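Local coordinates for endonuclease and methylase LlaGI (Lactococcus lactis, PDB 5FFJ), which is a Type ISP restriction-modification enzyme that recognises specific DNA sequences and combines a helicase-like ATPase with a methyltransferase, here with its nuclease deleted, at residues F948-D953 / H995-Y1000; N1089-R1094 / Y1110-E1115. One frame throughout, in Å; residues are numbered along the deposited sequence.

Overall arrangement
Two neighbourhoods illustrate how a modular DNA-modifying enzyme is knit together locally. Contact 1 comes first along the chain and closes before contact 2 opens; it pairs strands 944-951 and 991-996 of the mixed sheet, whose first seven strands follow the order of a Rossmann-like methyltransferase and which continues with 991-996. Contact 2 shares none of these elements: it sets helix 1074-1096 against the loop preceding helix 1122-1129, within the C-terminal specificity region. The centres of contacts 1 and 2 lie about 46 Å apart, on opposite sides of the chain's centre. Their nearest atoms are about 22 Å apart. Yet each comes within about 5 to 6 Å of the bound nucleic acid, consistent with both parts bordering the DNA.

Contact 1. Residues F948-D953 / H995-Y1000; sequences FNLRGD and HDIGDY
The tightly packed part of the contact is apolar: F948, L950 and I997 gather on one side of the sheet. The methyl CD1 of L950 sits over the centre of one face of the F948 ring, 3.5 Å above its plane, and also meets I997 CD1 at 4.0 Å. The F948 ring, its CG anti to the backbone N, runs alongside H995 rim to rim. Helix 1003-1012 lies against this cluster through I1009 and L1010. Two parallel-strand hydrogen bonds hold the backbones in register: N949 N to H995 O (2.9 Å) and I997 N to N949 O (3.0 Å). Topologically, strand 991-996 extends a methyltransferase-type sheet, whose order 3-2-1-4-5-7-6 ends at 944-951, by a further parallel strand. Beyond the pairing, L950 and R951 form a classic bulge opposite I977, and Asx turns at N949 and D996 bind the N-H groups of R951 and G998. The looser, partly exposed side is electrostatic. R951, bent at chi2 and chi3, brings NH1 to D999 OD1 at 2.7 Å, nearly in the guanidinium plane, with the carboxylate turned 85° from it. From the same NH1 a weak, longer salt bridge reaches D996 OD2 at 3.3 Å, while NH2 pairs with E964. An alanine here would remove the charge shared by three acids and would probably leave D999 and D996 less firmly tied to the 948-951 segment.

Contact 2. Residues N1089-R1094 / Y1110-E1115; sequences NLEVDR and YVTNDE
The carbonyl oxygen of L1090 is gripped by one bond, the helical hydrogen bond from R1094 N at 2.9 Å. What the loop meets is mainly the carboxylate of E1091. That side chain leaves the helix with CG anti to the carbonyl carbon and bends at chi2 (-64°), so that its end crosses T1112 at about a right angle. OE2 rests against T1112 CB at 3.4 Å and near CG2, whereas OE1 approaches V1111 CA at 3.6 Å. Helix 1074-1096 and the irregular chain leading to helix 1122-1129 are thus brought side to side in the region assigned to Type ISP sequence specificity, with I1118 also touching E1091. R1094, one turn further on, extends its chain until it bends at chi3, and its CD passes 3.9 Å from Y1110 O. Its guanidinium turns one face to E1091 OE1, which stands 4.0 Å above the centre of that plane; the positive charge would probably steady the buried carboxylate in its ionised form. On the loop, T1112 OG1, anti to its own backbone N, accepts a weak 3.4 Å bond from D1114 N.

Contact 1. Residues F948-D953 / H995-Y1000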
ATOM      1  N   PHE A 948     -14.476  22.292  -8.504  1.00 55.16           N
ATOM      2  CA  PHE A 948     -13.127  22.845  -8.436  1.00 66.98           C
ATOM      3  C   PHE A 948     -12.112  21.781  -8.833  1.00 66.41           C
ATOM      4  O   PHE A 948     -11.800  20.887  -8.047  1.00 69.11           O
ATOM      5  CB  PHE A 948     -12.833  23.367  -7.024  1.00 78.60           C
ATOM      6  CG  PHE A 948     -11.648  24.304  -6.939  1.00 77.30           C
ATOM      7  CD1 PHE A 948     -11.052  24.823  -8.080  1.00 81.89           C
ATOM      8  CD2 PHE A 948     -11.131  24.660  -5.705  1.00 77.98           C
ATOM      9  CE1 PHE A 948      -9.970  25.680  -7.989  1.00 76.96           C
ATOM     10  CE2 PHE A 948     -10.046  25.515  -5.609  1.00 82.06           C
ATOM     11  CZ  PHE A 948      -9.467  26.024  -6.751  1.00 80.13           C
ATOM     12  N   ASN A 949     -11.604  21.875 -10.058  1.00 57.35           N
ATOM     13  CA  ASN A 949     -10.660  20.887 -10.567  1.00 67.29           C
ATOM     14  C   ASN A 949      -9.238  21.190 -10.108  1.00 52.25           C
ATOM     15  O   ASN A 949      -8.625  22.161 -10.552  1.00 49.36           O
ATOM     16  CB  ASN A 949     -10.723  20.833 -12.094  1.00 70.91           C
ATOM     17  CG  ASN A 949      -9.949  19.661 -12.670  1.00 61.80           C
ATOM     18  OD1 ASN A 949      -9.481  18.788 -11.939  1.00 52.77           O
ATOM     19  ND2 ASN A 949      -9.820  19.633 -13.991  1.00 48.51           N
ATOM     20  N   LEU A 950      -8.727  20.351  -9.214  1.00 53.22           N
ATOM     21  CA  LEU A 950      -7.398  20.537  -8.638  1.00 57.56           C
ATOM     22  C   LEU A 950      -6.311  19.816  -9.439  1.00 57.99           C
ATOM     23  O   LEU A 950      -5.134  19.862  -9.075  1.00 56.94           O
ATOM     24  CB  LEU A 950      -7.389  20.048  -7.184  1.00 61.34           C
ATOM     25  CG  LEU A 950      -7.624  21.087  -6.082  1.00 63.36           C
ATOM     26  CD1 LEU A 950      -8.642  22.143  -6.485  1.00 62.71           C
ATOM     27  CD2 LEU A 950      -8.084  20.391  -4.815  1.00 56.91           C
ATOM     28  N   ARG A 951      -6.711  19.158 -10.525  1.00 46.75           N
ATOM     29  CA  ARG A 951      -5.774  18.454 -11.397  1.00 53.62           C
ATOM     30  C   ARG A 951      -4.944  17.442 -10.599  1.00 55.93           C
ATOM     31  O   ARG A 951      -5.458  16.794  -9.686  1.00 52.49           O
ATOM     32  CB  ARG A 951      -4.863  19.456 -12.113  1.00 39.99           C
ATOM     33  CG  ARG A 951      -5.609  20.574 -12.835  1.00 56.36           C
ATOM     34  CD  ARG A 951      -6.358  20.056 -14.052  1.00 43.35           C
ATOM     35  NE  ARG A 951      -5.452  19.464 -15.034  1.00 68.02           N
ATOM     36  CZ  ARG A 951      -4.803  20.147 -15.973  1.00 70.05           C
ATOM     37  NH1 ARG A 951      -4.947  21.463 -16.073  1.00 65.41           N
ATOM     38  NH2 ARG A 951      -4.002  19.512 -16.817  1.00 78.46           N
ATOM     39  N   GLY A 952      -3.669  17.301 -10.951  1.00 54.48           N
ATOM     40  CA  GLY A 952      -2.756  16.476 -10.182  1.00 63.93           C
ATOM     41  C   GLY A 952      -2.860  14.998 -10.515  1.00 59.10           C
ATOM     42  O   GLY A 952      -2.675  14.148  -9.643  1.00 57.70           O
ATOM     43  N   ASP A 953      -3.157  14.691 -11.776  1.00 59.61           N
ATOM     44  CA  ASP A 953      -3.259  13.303 -12.236  1.00 53.61           C
ATOM     45  C   ASP A 953      -1.905  12.816 -12.736  1.00 56.81           C
ATOM     46  O   ASP A 953      -1.451  13.226 -13.805  1.00 57.09           O
ATOM     47  CB  ASP A 953      -4.308  13.167 -13.348  1.00 61.65           C
ATOM     48  CG  ASP A 953      -4.531  11.724 -13.774  1.00 61.79           C
ATOM     49  OD1 ASP A 953      -4.128  10.809 -13.027  1.00 70.40           O
ATOM     50  OD2 ASP A 953      -5.119  11.508 -14.854  1.00 71.18           O
ATOM     51  N   HIS A 995     -14.146  25.526 -12.348  1.00 60.42           N
ATOM     52  CA  HIS A 995     -12.872  26.225 -12.411  1.00 70.02           C
ATOM     53  C   HIS A 995     -11.704  25.244 -12.442  1.00 69.14           C
ATOM     54  O   HIS A 995     -11.597  24.356 -11.595  1.00 58.93           O
ATOM     55  CB  HIS A 995     -12.714  27.174 -11.225  1.00 76.00           C
ATOM     56  CG  HIS A 995     -11.501  28.047 -11.316  1.00 80.16           C
ATOM     57  ND1 HIS A 995     -10.499  28.030 -10.370  1.00 84.40           N
ATOM     58  CD2 HIS A 995     -11.123  28.951 -12.250  1.00 71.80           C
ATOM     59  CE1 HIS A 995      -9.559  28.894 -10.713  1.00 71.36           C
ATOM     60  NE2 HIS A 995      -9.913  29.465 -11.851  1.00 71.31           N
ATOM     61  N   ASP A 996     -10.838  25.413 -13.437  1.00 67.65           N
ATOM     62  CA  ASP A 996      -9.585  24.675 -13.511  1.00 60.77           C
ATOM     63  C   ASP A 996      -8.530  25.454 -12.735  1.00 64.97           C
ATOM     64  O   ASP A 996      -8.295  26.630 -13.012  1.00 53.01           O
ATOM     65  CB  ASP A 996      -9.160  24.478 -14.970  1.00 64.46           C
ATOM     66  CG  ASP A 996      -8.000  23.507 -15.124  1.00 66.83           C
ATOM     67  OD1 ASP A 996      -7.199  23.357 -14.177  1.00 70.65           O
ATOM     68  OD2 ASP A 996      -7.887  22.892 -16.205  1.00 69.70           O
ATOM     69  N   ILE A 997      -7.896  24.801 -11.766  1.00 62.95           N
ATOM     70  CA  ILE A 997      -6.915  25.470 -10.915  1.00 63.60           C
ATOM     71  C   ILE A 997      -5.716  25.971 -11.718  1.00 62.31           C
ATOM     72  O   ILE A 997      -4.936  26.791 -11.230  1.00 64.15           O
ATOM     73  CB  ILE A 997      -6.413  24.537  -9.788  1.00 70.71           C
ATOM     74  CG1 ILE A 997      -5.788  25.356  -8.655  1.00 58.12           C
ATOM     75  CG2 ILE A 997      -5.420  23.510 -10.333  1.00 68.83           C
ATOM     76  CD1 ILE A 997      -5.582  24.565  -7.373  1.00 56.08           C
ATOM     77  N   GLY A 998      -5.572  25.467 -12.941  1.00 70.72           N
ATOM     78  CA  GLY A 998      -4.523  25.903 -13.845  1.00 64.40           C
ATOM     79  C   GLY A 998      -3.426  24.876 -14.017  1.00 56.60           C
ATOM     80  O   GLY A 998      -3.227  24.008 -13.165  1.00 59.82           O
ATOM     81  N   ASP A 999      -2.704  24.981 -15.127  1.00 62.26           N
ATOM     82  CA  ASP A 999      -1.624  24.052 -15.417  1.00 54.93           C
ATOM     83  C   ASP A 999      -0.408  24.320 -14.519  1.00 60.95           C
ATOM     84  O   ASP A 999      -0.265  25.405 -13.953  1.00 73.34           O
ATOM     85  CB  ASP A 999      -1.214  24.142 -16.899  1.00 54.05           C
ATOM     86  CG  ASP A 999      -2.356  23.811 -17.855  1.00 69.84           C
ATOM     87  OD1 ASP A 999      -3.271  23.054 -17.469  1.00 71.60           O
ATOM     88  OD2 ASP A 999      -2.325  24.304 -19.005  1.00 64.35           O
ATOM     89  N   TYR A1000       0.413  23.284 -14.347  1.00 66.88           N
ATOM     90  CA  TYR A1000       1.804  23.385 -13.876  1.00 67.19           C
ATOM     91  C   TYR A1000       2.005  23.756 -12.404  1.00 71.41           C
ATOM     92  O   TYR A1000       3.143  23.838 -11.944  1.00 72.55           O
ATOM     93  CB  TYR A1000       2.581  24.395 -14.731  1.00 69.06           C
ATOM     94  CG  TYR A1000       2.711  24.001 -16.187  1.00 65.05           C
ATOM     95  CD1 TYR A1000       3.472  22.902 -16.564  1.00 66.85           C
ATOM     96  CD2 TYR A1000       2.079  24.730 -17.184  1.00 59.10           C
ATOM     97  CE1 TYR A1000       3.594  22.537 -17.891  1.00 61.31           C
ATOM     98  CE2 TYR A1000       2.196  24.372 -18.516  1.00 62.01           C
ATOM     99  CZ  TYR A1000       2.958  23.274 -18.864  1.00 63.93           C
ATOM    100  OH  TYR A1000       3.083  22.906 -20.188  1.00 77.62           O
TER

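Contact 2. Residues N1089-R1094 / Y1110-E1115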
ATOM      1  N   ASN A1089      -1.688 -26.499 -14.868  1.00 60.68           N
ATOM      2  CA  ASN A1089      -2.249 -27.838 -14.994  1.00 59.00           C
ATOM      3  C   ASN A1089      -2.044 -28.669 -13.731  1.00 70.16           C
ATOM      4  O   ASN A1089      -2.708 -29.687 -13.541  1.00 79.26           O
ATOM      5  CB  ASN A1089      -1.639 -28.560 -16.198  1.00 64.58           C
ATOM      6  CG  ASN A1089      -2.104 -27.982 -17.521  1.00 66.41           C
ATOM      7  OD1 ASN A1089      -3.166 -27.366 -17.604  1.00 72.56           O
ATOM      8  ND2 ASN A1089      -1.310 -28.182 -18.567  1.00 65.44           N
ATOM      9  N   LEU A1090      -1.129 -28.235 -12.869  1.00 70.94           N
ATOM     10  CA  LEU A1090      -0.929 -28.893 -11.582  1.00 72.05           C
ATOM     11  C   LEU A1090      -2.003 -28.460 -10.590  1.00 70.98           C
ATOM     12  O   LEU A1090      -2.538 -29.283  -9.844  1.00 79.88           O
ATOM     13  CB  LEU A1090       0.458 -28.583 -11.013  1.00 67.17           C
ATOM     14  CG  LEU A1090       1.672 -29.272 -11.647  1.00 75.87           C
ATOM     15  CD1 LEU A1090       2.917 -28.975 -10.822  1.00 73.62           C
ATOM     16  CD2 LEU A1090       1.471 -30.774 -11.787  1.00 73.00           C
ATOM     17  N   GLU A1091      -2.310 -27.166 -10.579  1.00 69.02           N
ATOM     18  CA  GLU A1091      -3.376 -26.647  -9.731  1.00 70.99           C
ATOM     19  C   GLU A1091      -4.683 -27.347 -10.080  1.00 76.07           C
ATOM     20  O   GLU A1091      -5.480 -27.666  -9.202  1.00 80.62           O
ATOM     21  CB  GLU A1091      -3.524 -25.133  -9.894  1.00 68.81           C
ATOM     22  CG  GLU A1091      -2.295 -24.330  -9.488  1.00 77.22           C
ATOM     23  CD  GLU A1091      -1.961 -24.455  -8.013  1.00 86.90           C
ATOM     24  OE1 GLU A1091      -2.896 -24.557  -7.191  1.00 83.04           O
ATOM     25  OE2 GLU A1091      -0.757 -24.453  -7.678  1.00 90.15           O
ATOM     26  N   VAL A1092      -4.889 -27.597 -11.369  1.00 73.80           N
ATOM     27  CA  VAL A1092      -6.083 -28.291 -11.835  1.00 75.92           C
ATOM     28  C   VAL A1092      -6.103 -29.733 -11.337  1.00 87.27           C
ATOM     29  O   VAL A1092      -7.127 -30.213 -10.846  1.00 93.67           O
ATOM     30  CB  VAL A1092      -6.172 -28.266 -13.376  1.00 67.15           C
ATOM     31  CG1 VAL A1092      -7.127 -29.338 -13.897  1.00 76.12           C
ATOM     32  CG2 VAL A1092      -6.608 -26.888 -13.852  1.00 60.93           C
ATOM     33  N   ASP A1093      -4.972 -30.423 -11.470  1.00 82.11           N
ATOM     34  CA  ASP A1093      -4.844 -31.792 -10.982  1.00 78.92           C
ATOM     35  C   ASP A1093      -5.126 -31.853  -9.483  1.00 74.32           C
ATOM     36  O   ASP A1093      -5.702 -32.825  -8.993  1.00 84.09           O
ATOM     37  CB  ASP A1093      -3.446 -32.349 -11.278  1.00 75.42           C
ATOM     38  CG  ASP A1093      -3.298 -32.839 -12.709  1.00 82.44           C
ATOM     39  OD1 ASP A1093      -4.290 -33.327 -13.290  1.00 82.99           O
ATOM     40  OD2 ASP A1093      -2.177 -32.747 -13.252  1.00 92.31           O
ATOM     41  N   ARG A1094      -4.715 -30.814  -8.761  1.00 67.22           N
ATOM     42  CA  ARG A1094      -5.003 -30.723  -7.333  1.00 81.85           C
ATOM     43  C   ARG A1094      -6.509 -30.616  -7.110  1.00 88.11           C
ATOM     44  O   ARG A1094      -7.067 -31.313  -6.264  1.00 97.72           O
ATOM     45  CB  ARG A1094      -4.289 -29.523  -6.702  1.00 85.79           C
ATOM     46  CG  ARG A1094      -4.581 -29.343  -5.214  1.00 91.11           C
ATOM     47  CD  ARG A1094      -4.082 -28.010  -4.694  1.00103.26           C
ATOM     48  NE  ARG A1094      -2.626 -27.907  -4.734  1.00 98.47           N
ATOM     49  CZ  ARG A1094      -1.925 -26.995  -4.068  1.00108.61           C
ATOM     50  NH1 ARG A1094      -2.542 -26.105  -3.300  1.00109.11           N
ATOM     51  NH2 ARG A1094      -0.603 -26.976  -4.163  1.00102.94           N
ATOM     52  N   TYR A1110      -8.346 -22.481  -2.899  1.00 80.14           N
ATOM     53  CA  TYR A1110      -7.787 -23.796  -3.197  1.00 80.60           C
ATOM     54  C   TYR A1110      -6.658 -23.731  -4.229  1.00 82.14           C
ATOM     55  O   TYR A1110      -6.249 -24.761  -4.770  1.00 90.87           O
ATOM     56  CB  TYR A1110      -8.891 -24.730  -3.699  1.00 85.75           C
ATOM     57  CG  TYR A1110     -10.121 -24.741  -2.820  1.00 93.92           C
ATOM     58  CD1 TYR A1110     -11.117 -23.787  -2.975  1.00 95.56           C
ATOM     59  CD2 TYR A1110     -10.287 -25.706  -1.835  1.00 80.88           C
ATOM     60  CE1 TYR A1110     -12.241 -23.789  -2.175  1.00 90.62           C
ATOM     61  CE2 TYR A1110     -11.408 -25.719  -1.030  1.00 87.73           C
ATOM     62  CZ  TYR A1110     -12.382 -24.758  -1.204  1.00 88.27           C
ATOM     63  OH  TYR A1110     -13.502 -24.764  -0.404  1.00 90.28           O
ATOM     64  N   VAL A1111      -6.159 -22.526  -4.499  1.00 83.21           N
ATOM     65  CA  VAL A1111      -5.104 -22.337  -5.496  1.00 85.64           C
ATOM     66  C   VAL A1111      -3.934 -21.503  -4.962  1.00 80.99           C
ATOM     67  O   VAL A1111      -4.005 -20.942  -3.868  1.00 86.00           O
ATOM     68  CB  VAL A1111      -5.660 -21.682  -6.775  1.00 83.28           C
ATOM     69  CG1 VAL A1111      -6.661 -22.609  -7.436  1.00 68.68           C
ATOM     70  CG2 VAL A1111      -6.307 -20.345  -6.465  1.00 89.63           C
ATOM     71  N   THR A1112      -2.872 -21.418  -5.759  1.00 68.68           N
ATOM     72  CA  THR A1112      -1.545 -21.024  -5.273  1.00 81.24           C
ATOM     73  C   THR A1112      -1.322 -19.552  -4.886  1.00 83.61           C
ATOM     74  O   THR A1112      -0.596 -19.272  -3.934  1.00 89.89           O
ATOM     75  CB  THR A1112      -0.466 -21.366  -6.321  1.00 84.89           C
ATOM     76  OG1 THR A1112       0.799 -20.871  -5.867  1.00 73.57           O
ATOM     77  CG2 THR A1112      -0.792 -20.751  -7.687  1.00 80.27           C
ATOM     78  N   ASN A1113      -1.891 -18.634  -5.664  1.00 71.80           N
ATOM     79  CA  ASN A1113      -1.771 -17.177  -5.472  1.00 71.27           C
ATOM     80  C   ASN A1113      -0.332 -16.634  -5.558  1.00 68.76           C
ATOM     81  O   ASN A1113      -0.119 -15.427  -5.441  1.00 69.59           O
ATOM     82  CB  ASN A1113      -2.458 -16.742  -4.143  1.00 80.12           C
ATOM     83  CG  ASN A1113      -1.583 -16.902  -2.894  1.00 74.90           C
ATOM     84  OD1 ASN A1113      -0.472 -16.382  -2.811  1.00 77.49           O
ATOM     85  ND2 ASN A1113      -2.126 -17.591  -1.889  1.00 96.71           N
ATOM     86  N   ASP A1114       0.642 -17.503  -5.824  1.00 72.26           N
ATOM     87  CA  ASP A1114       2.034 -17.072  -5.957  1.00 75.21           C
ATOM     88  C   ASP A1114       2.292 -16.577  -7.377  1.00 78.47           C
ATOM     89  O   ASP A1114       2.191 -17.340  -8.338  1.00 77.33           O
ATOM     90  CB  ASP A1114       2.994 -18.212  -5.602  1.00 78.31           C
ATOM     91  CG  ASP A1114       4.454 -17.819  -5.752  1.00 80.31           C
ATOM     92  OD1 ASP A1114       4.770 -16.617  -5.617  1.00 80.91           O
ATOM     93  OD2 ASP A1114       5.289 -18.715  -5.999  1.00 71.56           O
ATOM     94  N   GLU A1115       2.628 -15.298  -7.506  1.00 70.09           N
ATOM     95  CA  GLU A1115       2.773 -14.680  -8.820  1.00 67.16           C
ATOM     96  C   GLU A1115       4.066 -15.090  -9.523  1.00 71.96           C
ATOM     97  O   GLU A1115       4.302 -14.709 -10.670  1.00 66.98           O
ATOM     98  CB  GLU A1115       2.703 -13.158  -8.696  1.00 69.73           C
ATOM     99  CG  GLU A1115       1.374 -12.585  -9.160  1.00 83.87           C
ATOM    100  CD  GLU A1115       1.239 -11.101  -8.883  1.00101.01           C
ATOM    101  OE1 GLU A1115       1.946 -10.594  -7.985  1.00113.26           O
ATOM    102  OE2 GLU A1115       0.424 -10.440  -9.561  1.00 93.42           O
TER